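Local structure of motility protein B (Helicobacter pylori, 3CYP) at residues B[95-98]-B[102-105]; B[8-13]-B[44-49]. The protein probably forms, with MotA, the stator of the flagellar motor and may fasten the torque-generating machinery to the cell wall through this periplasmic OmpA-like domain. All coordinates share one frame; numbering follows the deposited sequence.

Contact 1: B[95-98]-B[102-105]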
# COMPACT_ATOMS: atom_id res chain seq x y z
N ALA B 95 24.62 -1.17 -3.50
CA ALA B 95 25.93 -0.88 -4.05
C ALA B 95 26.41 0.38 -3.36
O ALA B 95 25.59 1.20 -2.97
CB ALA B 95 25.82 -0.63 -5.53
N PRO B 96 27.73 0.58 -3.26
CA PRO B 96 28.16 1.83 -2.63
C PRO B 96 27.74 3.02 -3.49
O PRO B 96 27.68 2.89 -4.71
CB PRO B 96 29.69 1.68 -2.55
CG PRO B 96 30.03 0.69 -3.63
CD PRO B 96 28.86 -0.24 -3.72
N ASN B 97 27.41 4.15 -2.88
CA ASN B 97 27.00 5.32 -3.67
C ASN B 97 28.22 6.13 -4.08
O ASN B 97 28.19 7.36 -4.02
CB ASN B 97 26.03 6.21 -2.88
CG ASN B 97 24.59 5.66 -2.85
OD1 ASN B 97 24.05 5.34 -1.77
ND2 ASN B 97 23.95 5.62 -4.01
N ASP B 98 29.25 5.43 -4.54
CA ASP B 98 30.57 6.05 -4.80
C ASP B 98 30.80 6.47 -6.25
O ASP B 98 31.60 7.39 -6.50
CB ASP B 98 31.70 5.16 -4.28
CG ASP B 98 31.70 3.77 -4.89
OD1 ASP B 98 30.99 3.55 -5.91
OD2 ASP B 98 32.41 2.89 -4.36
N ASN B 102 27.24 2.79 -9.97
CA ASN B 102 26.86 2.13 -8.72
C ASN B 102 25.61 2.78 -8.10
O ASN B 102 24.68 2.07 -7.68
CB ASN B 102 28.02 2.18 -7.70
CG ASN B 102 29.11 1.15 -7.94
OD1 ASN B 102 30.28 1.34 -7.51
ND2 ASN B 102 28.78 0.04 -8.61
N ARG B 103 25.56 4.11 -8.08
CA ARG B 103 24.37 4.83 -7.61
C ARG B 103 23.11 4.43 -8.38
O ARG B 103 22.02 4.24 -7.79
CB ARG B 103 24.56 6.35 -7.75
CG ARG B 103 25.46 6.94 -6.75
CD ARG B 103 25.21 8.45 -6.57
NE ARG B 103 25.67 9.27 -7.69
CZ ARG B 103 26.95 9.50 -7.98
NH1 ARG B 103 27.93 8.96 -7.25
NH2 ARG B 103 27.27 10.28 -9.01
N MET B 104 23.23 4.32 -9.70
CA MET B 104 22.09 3.95 -10.53
C MET B 104 21.45 2.64 -10.09
O MET B 104 20.22 2.51 -10.14
CB MET B 104 22.47 3.86 -12.00
CG MET B 104 22.74 5.22 -12.60
SD MET B 104 23.35 5.07 -14.28
CE MET B 104 21.78 4.64 -15.06
N LYS B 105 22.28 1.69 -9.64
CA LYS B 105 21.83 0.37 -9.16
C LYS B 105 20.91 0.48 -7.94
O LYS B 105 20.08 -0.41 -7.70
CB LYS B 105 23.04 -0.50 -8.78
CG LYS B 105 23.91 -1.00 -9.94
CD LYS B 105 23.36 -2.28 -10.55
CE LYS B 105 22.40 -1.97 -11.68
NZ LYS B 105 21.27 -2.89 -11.83
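Pro96 O, the carbonyl oxygen that the loop turns toward helix 100-105, meets two groups at once. Across the contact Asn102 CB comes within 3.1 Å of Pro96 O, while on the loop's own side Asp98 N gives Pro96 O a weak hydrogen bond. Asp98 reaches across to the Asn102 side chain. Its carboxylate leaves the main chain with CG between the backbone N and the carbonyl carbon (chi1 57°), which brings Asp98 OD1 to 2.8 Å from the amide atom modelled as Asn102 OD1. That amide may be built the wrong way round, and turned back it could donate to the carboxylate, whose plane is tilted 36° against it. At the start of the loop, Ala95 CB rests 3.6 Å from Asn102 O, which also accepts a weak bond from Lys105 N within the helix. The aliphatic part of Arg103 passes across Asn97 at a slant, with Arg103 CG 3.8 Å from Asn97 CA. Because the arginine chain bends at chi3 (-72°), the guanidinium swings round until its edge faces Asn97 O in plane, with NH1 3.6 Å from that oxygen. Ser99 OG accepts from Asn102 N in the first turn of helix 100-105, and Asn106 ND2 donates to Ala95 O. The arrangement is a loop folded back onto the helix it leads into. With Asp98 OD1 and Arg103 NH1 6.4 Å apart, their opposite charges probably add mild attraction, and this solvent-facing contact appears to rely chiefly on close packing around carbonyl oxygens.

Contact 2: B[8-13]-B[44-49]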
# COMPACT_ATOMS: atom_id res chain seq x y z
N GLU B 8 15.08 3.81 -14.21
CA GLU B 8 15.93 4.31 -15.32
C GLU B 8 17.06 5.25 -14.86
O GLU B 8 18.15 5.24 -15.46
CB GLU B 8 15.06 4.97 -16.38
CG GLU B 8 14.13 3.96 -17.10
CD GLU B 8 12.86 4.58 -17.71
OE1 GLU B 8 11.80 3.89 -17.72
OE2 GLU B 8 12.91 5.74 -18.20
N ASN B 9 16.80 6.04 -13.82
CA ASN B 9 17.77 7.01 -13.28
C ASN B 9 17.43 7.46 -11.85
O ASN B 9 16.47 6.98 -11.26
CB ASN B 9 17.91 8.21 -14.21
CG ASN B 9 16.61 8.89 -14.49
OD1 ASN B 9 15.88 9.28 -13.56
ND2 ASN B 9 16.29 9.08 -15.77
N ALA B 10 18.21 8.37 -11.30
CA ALA B 10 18.06 8.77 -9.91
C ALA B 10 16.67 9.30 -9.54
O ALA B 10 16.28 9.22 -8.38
CB ALA B 10 19.12 9.83 -9.53
N THR B 11 15.93 9.86 -10.49
CA THR B 11 14.68 10.53 -10.14
C THR B 11 13.40 9.93 -10.77
O THR B 11 12.29 10.35 -10.41
CB THR B 11 14.77 12.02 -10.45
OG1 THR B 11 15.00 12.19 -11.85
CG2 THR B 11 15.91 12.63 -9.66
N SER B 12 13.55 8.90 -11.62
CA SER B 12 12.44 8.35 -12.38
C SER B 12 11.65 7.37 -11.52
O SER B 12 12.26 6.58 -10.78
CB SER B 12 12.95 7.59 -13.61
OG SER B 12 11.86 7.13 -14.39
N ASP B 13 10.34 7.45 -11.62
CA ASP B 13 9.44 6.39 -11.12
C ASP B 13 8.66 5.71 -12.25
O ASP B 13 7.69 4.99 -12.01
CB ASP B 13 8.50 6.91 -10.04
CG ASP B 13 7.57 8.00 -10.52
OD1 ASP B 13 7.66 8.45 -11.70
OD2 ASP B 13 6.74 8.42 -9.70
N PHE B 44 13.51 1.92 -3.11
CA PHE B 44 14.79 2.50 -2.73
C PHE B 44 15.23 3.53 -3.77
O PHE B 44 14.73 3.55 -4.91
CB PHE B 44 15.88 1.47 -2.63
CG PHE B 44 15.54 0.25 -1.78
CD1 PHE B 44 16.01 0.17 -0.47
CD2 PHE B 44 14.80 -0.81 -2.30
CE1 PHE B 44 15.74 -0.94 0.31
CE2 PHE B 44 14.56 -1.95 -1.53
CZ PHE B 44 15.02 -2.00 -0.22
N THR B 45 16.15 4.38 -3.30
CA THR B 45 16.89 5.33 -4.14
C THR B 45 18.39 5.30 -3.85
O THR B 45 18.85 4.74 -2.87
CB THR B 45 16.42 6.78 -3.82
OG1 THR B 45 16.90 7.14 -2.51
CG2 THR B 45 14.89 6.90 -3.88
N ASP B 46 19.14 5.95 -4.73
CA ASP B 46 20.50 6.36 -4.43
C ASP B 46 20.46 7.59 -3.51
O ASP B 46 19.38 8.01 -3.04
CB ASP B 46 21.28 6.63 -5.73
CG ASP B 46 20.70 7.75 -6.57
OD1 ASP B 46 20.17 8.73 -6.02
OD2 ASP B 46 20.82 7.68 -7.81
N ASP B 47 21.62 8.20 -3.29
CA ASP B 47 21.71 9.29 -2.35
C ASP B 47 22.04 10.57 -3.09
O ASP B 47 22.57 11.51 -2.49
CB ASP B 47 22.75 8.98 -1.28
CG ASP B 47 24.17 8.99 -1.81
OD1 ASP B 47 24.35 9.11 -3.05
OD2 ASP B 47 25.10 8.86 -0.97
N THR B 48 21.72 10.62 -4.38
CA THR B 48 22.00 11.82 -5.17
C THR B 48 21.03 12.92 -4.76
O THR B 48 19.83 12.68 -4.54
CB THR B 48 21.94 11.60 -6.70
OG1 THR B 48 20.59 11.44 -7.13
CG2 THR B 48 22.74 10.40 -7.12
N PRO B 49 21.53 14.16 -4.62
CA PRO B 49 20.57 15.17 -4.23
C PRO B 49 19.52 15.35 -5.33
O PRO B 49 19.85 15.31 -6.51
CB PRO B 49 21.43 16.44 -4.05
CG PRO B 49 22.82 15.92 -3.87
CD PRO B 49 22.89 14.72 -4.76
O HOH W 1 17.64 9.51 -6.01
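Asn9 prepares the turn that sets Ala10 against Asp46 and Thr48. Its OD1 accepts from Thr11 N at 3.1 Å, in the carbonyl plane and on a lone pair, closing an Asx turn around Ala10. The Ala10 methyl is thereby directed at the other loop, where CB lies 3.2 Å from Asp46 OD2 and equally far from Thr48 OG1. Ala10 O makes the polar link: one water donates to it at 2.7 Å and to Asp46 OD1 at 2.6 Å. That carboxylate oxygen closes a second Asx turn, accepting from Thr48 N from above its plane (52° out of it) and from Thr48 OG1 on the same face. With CG between the backbone N and the carbonyl carbon (chi1 62°), the Asp46 carboxylate stays over its own turn, and Asn107 ND2 bonds its other oxygen. Farther along, Ser12 O and Asp13 O accept from Arg65 and Arg68 of helix 58-75. As in other OmpA-like domains, the loop after strand 38-44 probably lies in the peptidoglycan-recognising region. Three donors on one buried oxygen would probably stabilise the charged form of Asp46. Across the contact, two turns meet through a single methyl and a shared water.

In the fold
Neither contact lies in the hydrophobic core. Contact 1 is a surface contact between neighbours in sequence, a loop and the helix that follows it; contact 2 is partly buried and joins loops from distant parts of the chain, ahead of helices 17-30 and 58-75. Contact 1 buries more surface yet has no clear hydrogen bond across it, whereas contact 2 touches through few atoms but is bridged by water and braced by Asx turns. The two meet directly: Arg103 CD packs 3.2 Å from Thr48 CG2, and Arg103 O abuts Asp46 CB. Loop 44-49 thus touches both 8-13 and helix 100-105 in the OmpA-like fold.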